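Local atomic coordinates of methylmalonate-semialdehyde dehydrogenase (PDB entry 4ZZ7), a protein that catalyses the NAD-dependent, coenzyme A-acylating oxidation of methylmalonate semialdehyde, yielding propanoyl-CoA, as an aldehyde dehydrogenase family member. Residues Gly250-His255 with Tyr411-Cys416; Leu286-Ala291 with Val390-Arg395; Asp404-His409 with Ile432-Val437. All blocks are in the same frame, centred on the assembly; numbering follows the deposited sequence.

Contact 1: residues Gly250-His255 with Tyr411-Cys416; sequences GGAKNH and YGNGTC. With NAD (nicotinamide-adenine-dinucleotide), chain M.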
ATOM      1  N   GLY A 250      -4.570  -0.038  27.836  1.00 21.62           N
ATOM      2  CA  GLY A 250      -5.169   0.010  29.166  1.00 22.71           C
ATOM      3  C   GLY A 250      -6.183  -1.089  29.423  1.00 23.91           C
ATOM      4  O   GLY A 250      -6.115  -2.157  28.837  1.00 24.64           O
ATOM      5  N   GLY A 251      -7.140  -0.809  30.302  1.00 24.73           N
ATOM      6  CA  GLY A 251      -8.139  -1.795  30.696  1.00 25.99           C
ATOM      7  C   GLY A 251      -9.284  -2.004  29.733  1.00 26.17           C
ATOM      8  O   GLY A 251      -9.324  -1.407  28.653  1.00 27.18           O
ATOM      9  N   ALA A 252     -10.233  -2.840  30.153  1.00 26.23           N
ATOM     10  CA  ALA A 252     -11.321  -3.283  29.284  1.00 25.31           C
ATOM     11  C   ALA A 252     -12.557  -3.820  30.028  1.00 24.65           C
ATOM     12  O   ALA A 252     -12.444  -4.383  31.106  1.00 23.36           O
ATOM     13  CB  ALA A 252     -10.776  -4.338  28.355  1.00 24.76           C
ATOM     14  N   LYS A 253     -13.729  -3.600  29.446  1.00 25.17           N
ATOM     15  CA  LYS A 253     -14.973  -4.295  29.839  1.00 27.53           C
ATOM     16  C   LYS A 253     -15.706  -4.762  28.575  1.00 28.78           C
ATOM     17  O   LYS A 253     -16.555  -4.047  28.002  1.00 26.98           O
ATOM     18  CB  LYS A 253     -15.897  -3.414  30.703  1.00 27.75           C
ATOM     19  CG  LYS A 253     -16.014  -3.857  32.165  1.00 28.19           C
ATOM     20  CD  LYS A 253     -17.035  -4.969  32.372  1.00 27.89           C
ATOM     21  CE  LYS A 253     -17.214  -5.315  33.850  1.00 28.44           C
ATOM     22  NZ  LYS A 253     -16.206  -6.262  34.378  1.00 29.64           N
ATOM     23  N   ASN A 254     -15.363  -5.970  28.134  1.00 29.05           N
ATOM     24  CA  ASN A 254     -15.805  -6.419  26.816  1.00 28.88           C
ATOM     25  C   ASN A 254     -17.211  -6.984  26.867  1.00 27.17           C
ATOM     26  O   ASN A 254     -17.463  -7.924  27.597  1.00 27.76           O
ATOM     27  CB  ASN A 254     -14.823  -7.438  26.240  1.00 30.09           C
ATOM     28  CG  ASN A 254     -13.509  -6.804  25.725  1.00 30.08           C
ATOM     29  OD1 ASN A 254     -12.851  -7.366  24.861  1.00 31.88           O
ATOM     30  ND2 ASN A 254     -13.142  -5.654  26.225  1.00 29.76           N
ATOM     31  N   HIS A 255     -18.112  -6.385  26.087  1.00 25.65           N
ATOM     32  CA  HIS A 255     -19.520  -6.767  26.038  1.00 24.44           C
ATOM     33  C   HIS A 255     -19.827  -7.594  24.794  1.00 23.40           C
ATOM     34  O   HIS A 255     -19.293  -7.322  23.738  1.00 22.59           O
ATOM     35  CB  HIS A 255     -20.416  -5.527  25.979  1.00 24.86           C
ATOM     36  CG  HIS A 255     -20.476  -4.725  27.248  1.00 24.41           C
ATOM     37  ND1 HIS A 255     -19.348  -4.255  27.892  1.00 25.41           N
ATOM     38  CD2 HIS A 255     -21.530  -4.254  27.951  1.00 23.00           C
ATOM     39  CE1 HIS A 255     -19.707  -3.556  28.954  1.00 23.89           C
ATOM     40  NE2 HIS A 255     -21.024  -3.544  29.012  1.00 23.30           N
ATOM     41  N   TYR A 411     -14.387   2.045  29.122  1.00 30.24           N
ATOM     42  CA  TYR A 411     -13.603   1.290  28.151  1.00 29.34           C
ATOM     43  C   TYR A 411     -14.296   1.005  26.795  1.00 28.16           C
ATOM     44  O   TYR A 411     -15.520   1.023  26.667  1.00 27.97           O
ATOM     45  CB  TYR A 411     -13.176  -0.035  28.779  1.00 29.96           C
ATOM     46  CG  TYR A 411     -12.458   0.085  30.115  1.00 32.45           C
ATOM     47  CD1 TYR A 411     -11.364   0.953  30.294  1.00 35.04           C
ATOM     48  CD2 TYR A 411     -12.852  -0.681  31.206  1.00 32.77           C
ATOM     49  CE1 TYR A 411     -10.707   1.051  31.526  1.00 33.20           C
ATOM     50  CE2 TYR A 411     -12.195  -0.587  32.431  1.00 32.75           C
ATOM     51  CZ  TYR A 411     -11.129   0.277  32.586  1.00 32.22           C
ATOM     52  OH  TYR A 411     -10.483   0.333  33.790  1.00 30.79           O
ATOM     53  N   GLY A 412     -13.476   0.752  25.781  1.00 26.32           N
ATOM     54  CA  GLY A 412     -13.953   0.313  24.470  1.00 25.48           C
ATOM     55  C   GLY A 412     -12.898  -0.531  23.764  1.00 24.44           C
ATOM     56  O   GLY A 412     -12.575  -0.276  22.603  1.00 22.94           O
ATOM     57  N   ASN A 413     -12.367  -1.537  24.469  1.00 23.53           N
ATOM     58  CA  ASN A 413     -11.255  -2.343  23.961  1.00 22.62           C
ATOM     59  C   ASN A 413     -11.761  -3.303  22.909  1.00 23.36           C
ATOM     60  O   ASN A 413     -11.363  -3.200  21.760  1.00 24.87           O
ATOM     61  CB  ASN A 413     -10.526  -3.094  25.087  1.00 21.64           C
ATOM     62  CG  ASN A 413      -9.036  -3.308  24.806  1.00 21.03           C
ATOM     63  OD1 ASN A 413      -8.426  -2.585  24.041  1.00 21.13           O
ATOM     64  ND2 ASN A 413      -8.441  -4.291  25.462  1.00 20.72           N
ATOM     65  N   GLY A 414     -12.680  -4.188  23.290  1.00 23.12           N
ATOM     66  CA  GLY A 414     -13.198  -5.226  22.392  1.00 22.48           C
ATOM     67  C   GLY A 414     -14.663  -5.541  22.644  1.00 23.02           C
ATOM     68  O   GLY A 414     -15.133  -5.429  23.767  1.00 24.53           O
ATOM     69  N   THR A 415     -15.383  -5.948  21.603  1.00 21.77           N
ATOM     70  CA  THR A 415     -16.788  -6.288  21.717  1.00 21.27           C
ATOM     71  C   THR A 415     -17.132  -7.378  20.725  1.00 22.36           C
ATOM     72  O   THR A 415     -16.359  -7.622  19.787  1.00 24.13           O
ATOM     73  CB  THR A 415     -17.678  -5.086  21.415  1.00 21.70           C
ATOM     74  OG1 THR A 415     -19.040  -5.417  21.711  1.00 22.21           O
ATOM     75  CG2 THR A 415     -17.582  -4.669  19.944  1.00 21.76           C
ATOM     76  N   CYS A 416     -18.293  -8.021  20.925  1.00 21.93           N
ATOM     77  CA  CYS A 416     -18.811  -9.041  19.994  1.00 21.03           C
ATOM     78  C   CYS A 416     -20.324  -8.912  19.846  1.00 20.73           C
ATOM     79  O   CYS A 416     -20.996  -8.392  20.720  1.00 20.50           O
ATOM     80  CB  CYS A 416     -18.449 -10.475  20.432  1.00 20.96           C
ATOM     81  SG  CYS A 416     -19.326 -11.847  19.549  1.00 20.92           S
TER
HETATM   82  PA  NAD M 501      -0.262  -2.746  35.523  1.00 47.36           P
HETATM   83  O1A NAD M 501       0.035  -2.826  37.018  1.00 46.29           O
HETATM   84  O2A NAD M 501      -1.210  -1.707  34.951  1.00 43.25           O
HETATM   85  O5B NAD M 501       1.140  -2.510  34.739  1.00 46.00           O
HETATM   86  C5B NAD M 501       2.006  -3.571  34.311  1.00 41.94           C
HETATM   87  C4B NAD M 501       3.448  -3.092  34.152  1.00 38.73           C
HETATM   88  O4B NAD M 501       3.586  -1.745  34.614  1.00 36.88           O
HETATM   89  C3B NAD M 501       4.459  -3.911  34.950  1.00 37.46           C
HETATM   90  O3B NAD M 501       5.600  -4.134  34.119  1.00 34.93           O
HETATM   91  C2B NAD M 501       4.755  -3.074  36.193  1.00 37.53           C
HETATM   92  O2B NAD M 501       6.085  -3.089  36.719  1.00 37.76           O
HETATM   93  C1B NAD M 501       4.462  -1.655  35.743  1.00 37.65           C
HETATM   94  N9A NAD M 501       3.859  -0.819  36.824  1.00 39.19           N
HETATM   95  C8A NAD M 501       2.925  -1.223  37.734  1.00 38.74           C
HETATM   96  N7A NAD M 501       2.589  -0.204  38.553  1.00 38.34           N
HETATM   97  C5A NAD M 501       3.313   0.882  38.183  1.00 37.80           C
HETATM   98  C6A NAD M 501       3.441   2.293  38.652  1.00 36.51           C
HETATM   99  N6A NAD M 501       2.699   2.726  39.694  1.00 35.98           N
HETATM  100  N1A NAD M 501       4.308   3.111  37.996  1.00 35.24           N
HETATM  101  C2A NAD M 501       5.060   2.669  36.943  1.00 34.01           C
HETATM  102  N3A NAD M 501       4.999   1.412  36.455  1.00 32.17           N
HETATM  103  C4A NAD M 501       4.162   0.484  37.030  1.00 37.52           C
HETATM  104  O3  NAD M 501      -0.757  -4.220  34.999  1.00 50.37           O
HETATM  105  PN  NAD M 501      -0.684  -5.675  35.750  1.00 49.99           P
HETATM  106  O1N NAD M 501       0.757  -6.191  35.817  1.00 48.95           O
HETATM  107  O2N NAD M 501      -1.569  -5.756  37.001  1.00 46.90           O
HETATM  108  O5D NAD M 501      -1.456  -6.450  34.575  1.00 51.33           O
HETATM  109  C5D NAD M 501      -2.887  -6.363  34.470  1.00 57.61           C
HETATM  110  C4D NAD M 501      -3.416  -5.296  33.489  1.00 61.76           C
HETATM  111  O4D NAD M 501      -3.073  -5.514  32.101  1.00 65.76           O
HETATM  112  C3D NAD M 501      -4.953  -5.255  33.519  1.00 63.77           C
HETATM  113  O3D NAD M 501      -5.419  -4.116  34.250  1.00 57.82           O
HETATM  114  C2D NAD M 501      -5.428  -5.232  32.057  1.00 66.08           C
HETATM  115  O2D NAD M 501      -6.425  -4.230  31.830  1.00 63.54           O
HETATM  116  C1D NAD M 501      -4.138  -4.974  31.298  1.00 65.85           C
HETATM  117  N1N NAD M 501      -4.092  -5.500  29.938  1.00 68.43           N
HETATM  118  C2N NAD M 501      -4.322  -4.629  28.946  1.00 71.75           C
HETATM  119  C3N NAD M 501      -4.283  -5.042  27.618  1.00 73.58           C
HETATM  120  C7N NAD M 501      -4.567  -4.114  26.462  1.00 78.12           C
HETATM  121  O7N NAD M 501      -5.590  -3.425  26.367  1.00 74.25           O
HETATM  122  N7N NAD M 501      -3.665  -4.103  25.496  1.00 79.79           N
HETATM  123  C4N NAD M 501      -3.966  -6.367  27.336  1.00 68.67           C
HETATM  124  C5N NAD M 501      -3.721  -7.260  28.372  1.00 67.21           C
HETATM  125  C6N NAD M 501      -3.789  -6.791  29.685  1.00 70.12           C
HETATM  126  O   HOH W   1     -13.604  -2.901  26.387  1.00  4.98           O
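A252 lies nearest Y411 and H255 nearest T415, as two backbones heading the same general way, 38° apart, run side by side. The carbonyl oxygen of H255 is gripped twice. C416 N donates to H255 O over 3.1 Å within the carbonyl plane, and T415 OG1 donates to the same O over 2.8 Å. Threonine suits a strand and also carries a donor: with OG1 anti to the backbone N (chi1 -172°), its hydroxyl reaches H255 O. At the other end Y411 offers one ring face to bare backbone: the peptide joining G251 to A252 sits over the ring centre, with A252 N 3.5 Å above the ring plane. G251 CA makes a CH-pi contact 4.2 Å from the Y411 centroid, and a CB on G251 would run into CZ of Y411. Between the ends, CB of A252 touches CB of N413 at 3.5 Å, a small methyl leaving room for the asparagine. A water joins the segments, accepting from K253 N and N413 N. N413 ND2 bonds to C283 O and, more weakly, to NAD O7N at 3.1 Å, so one amide links C283 to the cofactor. G250, G251 and N413 thus form part of the nicotinamide end of the NAD pocket in this aldehyde dehydrogenase fold.

Contact 2: residues Leu286-Ala291 with Val390-Arg395; sequences LSVAVA and VLQVVR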
ATOM      1  N   LEU A 286     -14.178 -11.648  27.703  1.00 24.33           N
ATOM      2  CA  LEU A 286     -15.557 -11.254  27.547  1.00 24.71           C
ATOM      3  C   LEU A 286     -16.299 -11.382  28.880  1.00 24.72           C
ATOM      4  O   LEU A 286     -16.707 -12.480  29.269  1.00 25.47           O
ATOM      5  CB  LEU A 286     -16.211 -12.088  26.465  1.00 24.88           C
ATOM      6  CG  LEU A 286     -17.121 -11.189  25.653  1.00 26.42           C
ATOM      7  CD1 LEU A 286     -17.312 -11.863  24.340  1.00 28.82           C
ATOM      8  CD2 LEU A 286     -18.456 -10.939  26.326  1.00 26.57           C
ATOM      9  N   SER A 287     -16.467 -10.242  29.558  1.00 23.85           N
ATOM     10  CA  SER A 287     -16.969 -10.168  30.945  1.00 22.29           C
ATOM     11  C   SER A 287     -18.450  -9.804  31.069  1.00 21.78           C
ATOM     12  O   SER A 287     -19.038  -9.965  32.137  1.00 21.89           O
ATOM     13  CB  SER A 287     -16.148  -9.156  31.731  1.00 21.02           C
ATOM     14  OG  SER A 287     -15.856  -8.047  30.925  1.00 19.84           O
ATOM     15  N   VAL A 288     -19.047  -9.318  29.986  1.00 20.95           N
ATOM     16  CA  VAL A 288     -20.440  -8.894  29.996  1.00 19.97           C
ATOM     17  C   VAL A 288     -21.192  -9.439  28.779  1.00 19.90           C
ATOM     18  O   VAL A 288     -20.834  -9.197  27.633  1.00 18.16           O
ATOM     19  CB  VAL A 288     -20.561  -7.359  30.028  1.00 19.75           C
ATOM     20  CG1 VAL A 288     -22.004  -6.933  30.253  1.00 19.79           C
ATOM     21  CG2 VAL A 288     -19.679  -6.766  31.112  1.00 19.62           C
ATOM     22  N   ALA A 289     -22.253 -10.179  29.043  1.00 21.08           N
ATOM     23  CA  ALA A 289     -23.130 -10.641  27.983  1.00 22.67           C
ATOM     24  C   ALA A 289     -24.406  -9.797  28.052  1.00 23.21           C
ATOM     25  O   ALA A 289     -25.113  -9.782  29.061  1.00 23.26           O
ATOM     26  CB  ALA A 289     -23.433 -12.119  28.169  1.00 23.57           C
ATOM     27  N   VAL A 290     -24.673  -9.040  27.007  1.00 23.33           N
ATOM     28  CA  VAL A 290     -25.862  -8.194  26.987  1.00 23.91           C
ATOM     29  C   VAL A 290     -26.987  -8.910  26.235  1.00 24.10           C
ATOM     30  O   VAL A 290     -27.030  -8.890  25.008  1.00 23.93           O
ATOM     31  CB  VAL A 290     -25.559  -6.824  26.359  1.00 24.36           C
ATOM     32  CG1 VAL A 290     -26.745  -5.881  26.505  1.00 24.23           C
ATOM     33  CG2 VAL A 290     -24.341  -6.209  27.019  1.00 24.84           C
ATOM     34  N   ALA A 291     -27.895  -9.536  26.978  1.00 24.29           N
ATOM     35  CA  ALA A 291     -28.981 -10.296  26.381  1.00 24.65           C
ATOM     36  C   ALA A 291     -30.118  -9.358  26.001  1.00 25.58           C
ATOM     37  O   ALA A 291     -30.691  -8.703  26.849  1.00 24.93           O
ATOM     38  CB  ALA A 291     -29.468 -11.357  27.340  1.00 24.88           C
ATOM     39  N   VAL A 390     -15.236 -14.381  35.766  1.00 23.78           N
ATOM     40  CA  VAL A 390     -16.579 -13.932  36.138  1.00 23.48           C
ATOM     41  C   VAL A 390     -17.302 -13.464  34.893  1.00 23.77           C
ATOM     42  O   VAL A 390     -16.811 -12.590  34.198  1.00 24.50           O
ATOM     43  CB  VAL A 390     -16.513 -12.770  37.169  1.00 23.24           C
ATOM     44  CG1 VAL A 390     -17.899 -12.264  37.557  1.00 22.69           C
ATOM     45  CG2 VAL A 390     -15.733 -13.181  38.415  1.00 22.98           C
ATOM     46  N   LEU A 391     -18.476 -14.026  34.634  1.00 24.47           N
ATOM     47  CA  LEU A 391     -19.319 -13.571  33.542  1.00 25.75           C
ATOM     48  C   LEU A 391     -20.591 -12.902  34.064  1.00 26.29           C
ATOM     49  O   LEU A 391     -21.387 -13.538  34.730  1.00 26.72           O
ATOM     50  CB  LEU A 391     -19.710 -14.750  32.676  1.00 27.60           C
ATOM     51  CG  LEU A 391     -19.952 -14.488  31.180  1.00 28.87           C
ATOM     52  CD1 LEU A 391     -20.833 -15.597  30.606  1.00 28.49           C
ATOM     53  CD2 LEU A 391     -20.547 -13.122  30.853  1.00 29.04           C
ATOM     54  N   GLN A 392     -20.761 -11.616  33.747  1.00 27.35           N
ATOM     55  CA  GLN A 392     -21.969 -10.823  34.072  1.00 26.29           C
ATOM     56  C   GLN A 392     -22.938 -10.782  32.891  1.00 27.09           C
ATOM     57  O   GLN A 392     -22.519 -10.682  31.743  1.00 28.51           O
ATOM     58  CB  GLN A 392     -21.574  -9.395  34.466  1.00 24.84           C
ATOM     59  CG  GLN A 392     -20.950  -9.325  35.844  1.00 24.58           C
ATOM     60  CD  GLN A 392     -20.154  -8.062  36.101  1.00 24.11           C
ATOM     61  OE1 GLN A 392     -19.314  -7.671  35.300  1.00 23.84           O
ATOM     62  NE2 GLN A 392     -20.380  -7.444  37.250  1.00 24.30           N
ATOM     63  N   VAL A 393     -24.234 -10.851  33.159  1.00 28.55           N
ATOM     64  CA  VAL A 393     -25.243 -10.778  32.073  1.00 30.20           C
ATOM     65  C   VAL A 393     -26.275  -9.697  32.366  1.00 30.80           C
ATOM     66  O   VAL A 393     -26.959  -9.746  33.378  1.00 31.78           O
ATOM     67  CB  VAL A 393     -25.899 -12.141  31.748  1.00 29.79           C
ATOM     68  CG1 VAL A 393     -25.955 -12.996  32.978  1.00 33.67           C
ATOM     69  CG2 VAL A 393     -27.288 -12.001  31.143  1.00 28.06           C
ATOM     70  N   VAL A 394     -26.326  -8.714  31.473  1.00 30.72           N
ATOM     71  CA  VAL A 394     -27.277  -7.633  31.525  1.00 31.32           C
ATOM     72  C   VAL A 394     -28.403  -7.976  30.560  1.00 31.66           C
ATOM     73  O   VAL A 394     -28.182  -8.597  29.519  1.00 28.77           O
ATOM     74  CB  VAL A 394     -26.638  -6.291  31.091  1.00 32.84           C
ATOM     75  CG1 VAL A 394     -27.668  -5.156  31.059  1.00 32.58           C
ATOM     76  CG2 VAL A 394     -25.485  -5.920  32.014  1.00 33.00           C
ATOM     77  N   ARG A 395     -29.610  -7.552  30.927  1.00 33.25           N
ATOM     78  CA  ARG A 395     -30.791  -7.711  30.098  1.00 32.69           C
ATOM     79  C   ARG A 395     -31.211  -6.317  29.627  1.00 30.23           C
ATOM     80  O   ARG A 395     -31.129  -5.355  30.385  1.00 31.66           O
ATOM     81  CB  ARG A 395     -31.882  -8.440  30.894  1.00 34.17           C
ATOM     82  CG  ARG A 395     -31.506  -9.891  31.229  1.00 35.53           C
ATOM     83  CD  ARG A 395     -32.100 -10.398  32.541  1.00 36.30           C
ATOM     84  NE  ARG A 395     -31.708 -11.782  32.832  1.00 36.03           N
ATOM     85  CZ  ARG A 395     -32.258 -12.867  32.280  1.00 35.06           C
ATOM     86  NH1 ARG A 395     -31.831 -14.082  32.615  1.00 36.01           N
ATOM     87  NH2 ARG A 395     -33.237 -12.757  31.407  1.00 31.88           N
TER
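Residues 286-291 and 390-395 are neighbouring parallel strands inside the larger mixed sheet of the aldehyde dehydrogenase fold, with axes 4.5 Å apart and directions differing by 22°. Four backbone bonds alternate across them in the parallel manner. Q392 N donates to S287 O, A289 N to Q392 O, V394 N to A289 O, and A291 N to V394 O. The second of these is nearly straight, with A289 N 2.8 Å from Q392 O. Side chains alternate too: V288, V290, Q392 and V394 lie on one face, A289, A291, V393 and R395 on the other. On the first face CG1 of V288, anti to its backbone N (chi1 -171°), meets CG2 of V394 at 4.0 Å, the two branched side chains crossing obliquely. On the second face the alanines present single methyls: CB of A289 stands 4.3 Å from CB of V393 and 4.1 Å from CD2 of L391. That leucine bends its end back to the first strand, where CD2 also lies 3.7 Å from S287 O. The valines and alanines, all buried, suit an interior strand pair. Strand 254-258 lies beside the first strand and 370-373 beside the second. Polar ends are served from outside the pair: Q392 NE2 bonds to S381 O, and R395 forms salt bridges with D298 and D373. The pairing therefore satisfies the N-H groups of A289, A291, Q392 and V394, while two carboxylates would be expected to balance the arginine's charge and fix its guanidinium.

Contact 3: residues Asp404-His409 with Ile432-Val437; sequences DLIDAH and IQVGMV
I406 and D407, near the C-terminal end of helix 399-408, meet the bend that follows helix 422-431, an inverse gamma turn centred on Q433. The tight part is apolar and buried. CG2 of I406 rests 3.8 Å from CD1 of I432 and 3.9 Å from CG1 of V434; the two isoleucines cross at about a right angle, and their branched chains suit a place that T415 also helps to fill. CG1 of I432 is anti to the backbone N (chi1 -166°), and chi2 of 79° then turns CD1 to I406. One helix position on, the contact changes to a polar, partly exposed side, where D407 and Q433 are joined by one hydrogen bond, the carboxylate also lying against CB and CG of Q433. The Q433 chain bends away at chi2, and its NE2 bonds to N431 O. An alanine in place of D407 would probably leave the backbone N-H of Q433 without its mate and remove one tie between helix and turn. K478 of a neighbouring subunit bonds to I432 O, and the strand starting at M436 continues the sheet into that subunit. Aspartate, a short acceptor, suits its place: OD1 of D407 takes the N-H of Q433 on its syn side, 2.9 Å from Q433 N and 18° out of the carboxylate plane.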
ATOM      1  N   ASP A 404     -25.945   1.368  23.131  1.00 26.70           N
ATOM      2  CA  ASP A 404     -25.811   2.605  23.892  1.00 24.60           C
ATOM      3  C   ASP A 404     -25.094   2.280  25.181  1.00 24.67           C
ATOM      4  O   ASP A 404     -24.232   3.028  25.604  1.00 23.83           O
ATOM      5  CB  ASP A 404     -27.174   3.231  24.247  1.00 23.70           C
ATOM      6  CG  ASP A 404     -27.949   3.744  23.045  1.00 22.87           C
ATOM      7  OD1 ASP A 404     -27.338   4.047  22.005  1.00 21.65           O
ATOM      8  OD2 ASP A 404     -29.204   3.847  23.162  1.00 23.12           O
ATOM      9  N   LEU A 405     -25.469   1.164  25.808  1.00 25.71           N
ATOM     10  CA  LEU A 405     -24.849   0.737  27.062  1.00 25.69           C
ATOM     11  C   LEU A 405     -23.329   0.541  26.876  1.00 26.84           C
ATOM     12  O   LEU A 405     -22.543   0.969  27.731  1.00 27.52           O
ATOM     13  CB  LEU A 405     -25.518  -0.543  27.569  1.00 25.37           C
ATOM     14  CG  LEU A 405     -24.911  -1.219  28.794  1.00 25.25           C
ATOM     15  CD1 LEU A 405     -25.139  -0.390  30.039  1.00 24.52           C
ATOM     16  CD2 LEU A 405     -25.523  -2.598  28.941  1.00 26.32           C
ATOM     17  N   ILE A 406     -22.928  -0.073  25.753  1.00 26.07           N
ATOM     18  CA  ILE A 406     -21.513  -0.338  25.486  1.00 25.38           C
ATOM     19  C   ILE A 406     -20.762   0.980  25.312  1.00 25.57           C
ATOM     20  O   ILE A 406     -19.749   1.204  25.974  1.00 24.54           O
ATOM     21  CB  ILE A 406     -21.306  -1.271  24.259  1.00 24.73           C
ATOM     22  CG1 ILE A 406     -21.828  -2.674  24.569  1.00 24.14           C
ATOM     23  CG2 ILE A 406     -19.823  -1.404  23.917  1.00 24.39           C
ATOM     24  CD1 ILE A 406     -22.039  -3.569  23.368  1.00 23.65           C
ATOM     25  N   ASP A 407     -21.278   1.839  24.428  1.00 26.41           N
ATOM     26  CA  ASP A 407     -20.686   3.156  24.129  1.00 26.62           C
ATOM     27  C   ASP A 407     -20.579   4.045  25.364  1.00 29.00           C
ATOM     28  O   ASP A 407     -19.677   4.874  25.460  1.00 31.12           O
ATOM     29  CB  ASP A 407     -21.511   3.915  23.081  1.00 25.72           C
ATOM     30  CG  ASP A 407     -21.467   3.279  21.716  1.00 25.63           C
ATOM     31  OD1 ASP A 407     -20.451   2.640  21.367  1.00 25.88           O
ATOM     32  OD2 ASP A 407     -22.471   3.417  20.992  1.00 25.24           O
ATOM     33  N   ALA A 408     -21.524   3.896  26.289  1.00 31.32           N
ATOM     34  CA  ALA A 408     -21.525   4.649  27.557  1.00 31.02           C
ATOM     35  C   ALA A 408     -20.342   4.287  28.446  1.00 30.95           C
ATOM     36  O   ALA A 408     -19.827   5.145  29.146  1.00 32.86           O
ATOM     37  CB  ALA A 408     -22.825   4.419  28.320  1.00 30.56           C
ATOM     38  N   HIS A 409     -19.913   3.026  28.402  1.00 30.49           N
ATOM     39  CA  HIS A 409     -18.864   2.521  29.288  1.00 29.34           C
ATOM     40  C   HIS A 409     -17.541   3.267  29.137  1.00 29.35           C
ATOM     41  O   HIS A 409     -17.228   3.827  28.087  1.00 27.91           O
ATOM     42  CB  HIS A 409     -18.632   1.015  29.080  1.00 29.13           C
ATOM     43  CG  HIS A 409     -18.117   0.330  30.301  1.00 29.14           C
ATOM     44  ND1 HIS A 409     -16.786   0.321  30.641  1.00 28.21           N
ATOM     45  CD2 HIS A 409     -18.764  -0.318  31.298  1.00 30.26           C
ATOM     46  CE1 HIS A 409     -16.624  -0.314  31.785  1.00 28.31           C
ATOM     47  NE2 HIS A 409     -17.808  -0.717  32.204  1.00 30.00           N
ATOM     48  N   ILE A 432     -20.382   0.831  16.407  1.00 20.84           N
ATOM     49  CA  ILE A 432     -19.968   0.572  17.810  1.00 21.28           C
ATOM     50  C   ILE A 432     -18.642   1.246  18.147  1.00 20.58           C
ATOM     51  O   ILE A 432     -17.698   1.170  17.374  1.00 19.52           O
ATOM     52  CB  ILE A 432     -19.930  -0.936  18.166  1.00 21.84           C
ATOM     53  CG1 ILE A 432     -19.840  -1.141  19.685  1.00 22.59           C
ATOM     54  CG2 ILE A 432     -18.805  -1.671  17.453  1.00 21.99           C
ATOM     55  CD1 ILE A 432     -21.173  -0.980  20.409  1.00 23.40           C
ATOM     56  N   GLN A 433     -18.575   1.899  19.304  1.00 21.37           N
ATOM     57  CA  GLN A 433     -17.418   2.721  19.664  1.00 22.01           C
ATOM     58  C   GLN A 433     -16.369   1.931  20.433  1.00 20.40           C
ATOM     59  O   GLN A 433     -15.984   2.324  21.534  1.00 19.93           O
ATOM     60  CB  GLN A 433     -17.858   3.934  20.486  1.00 24.56           C
ATOM     61  CG  GLN A 433     -18.822   4.868  19.770  1.00 27.50           C
ATOM     62  CD  GLN A 433     -18.215   5.503  18.515  1.00 31.12           C
ATOM     63  OE1 GLN A 433     -17.199   6.215  18.591  1.00 34.66           O
ATOM     64  NE2 GLN A 433     -18.828   5.249  17.353  1.00 31.84           N
ATOM     65  N   VAL A 434     -15.931   0.804  19.860  1.00 18.76           N
ATOM     66  CA  VAL A 434     -14.785   0.031  20.366  1.00 17.34           C
ATOM     67  C   VAL A 434     -13.849  -0.358  19.215  1.00 15.35           C
ATOM     68  O   VAL A 434     -14.269  -0.527  18.071  1.00 14.82           O
ATOM     69  CB  VAL A 434     -15.209  -1.207  21.217  1.00 18.05           C
ATOM     70  CG1 VAL A 434     -16.638  -1.080  21.695  1.00 18.21           C
ATOM     71  CG2 VAL A 434     -15.047  -2.520  20.466  1.00 18.73           C
ATOM     72  N   GLY A 435     -12.582  -0.534  19.548  1.00 14.12           N
ATOM     73  CA  GLY A 435     -11.529  -0.755  18.562  1.00 13.58           C
ATOM     74  C   GLY A 435     -11.560  -2.094  17.845  1.00 13.04           C
ATOM     75  O   GLY A 435     -11.311  -2.180  16.652  1.00 12.68           O
ATOM     76  N   MET A 436     -11.835  -3.152  18.583  1.00 12.65           N
ATOM     77  CA  MET A 436     -11.857  -4.488  18.007  1.00 12.40           C
ATOM     78  C   MET A 436     -13.230  -5.146  18.161  1.00 11.84           C
ATOM     79  O   MET A 436     -13.676  -5.424  19.259  1.00 11.79           O
ATOM     80  CB  MET A 436     -10.761  -5.323  18.655  1.00 12.61           C
ATOM     81  CG  MET A 436      -9.372  -4.811  18.344  1.00 12.67           C
ATOM     82  SD  MET A 436      -8.162  -5.188  19.607  1.00 13.08           S
ATOM     83  CE  MET A 436      -8.609  -4.047  20.898  1.00 12.84           C
ATOM     84  N   VAL A 437     -13.861  -5.405  17.029  1.00 11.47           N
ATOM     85  CA  VAL A 437     -15.229  -5.841  16.933  1.00 11.25           C
ATOM     86  C   VAL A 437     -15.261  -7.259  16.409  1.00 11.68           C
ATOM     87  O   VAL A 437     -14.567  -7.582  15.432  1.00 11.47           O
ATOM     88  CB  VAL A 437     -15.949  -4.985  15.900  1.00 11.01           C
ATOM     89  CG1 VAL A 437     -17.399  -5.380  15.776  1.00 10.92           C
ATOM     90  CG2 VAL A 437     -15.827  -3.521  16.258  1.00 11.10           C
TER

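From the N terminus, residues 250-255 open contact 1, and 286-291 then open contact 2, lying beside the first segment in the same sheet. Contact 2 closes first, when the chain returns as 390-395, so it is nested within the long loop of contact 1. Helix 399-408 follows, its end opening contact 3, before 411-416 closes contact 1. Contact 3 closes last, at 432-437, so contacts 1 and 3 cross while contacts 2 and 3 stand in series. Strand 411-418 lies between 254-258 and 436-439, joining contact 1 to contact 3, and L405 packs the helix onto V290 and V394 of contact 2. Together they connect the NAD pocket, the sheet and the subunit interface.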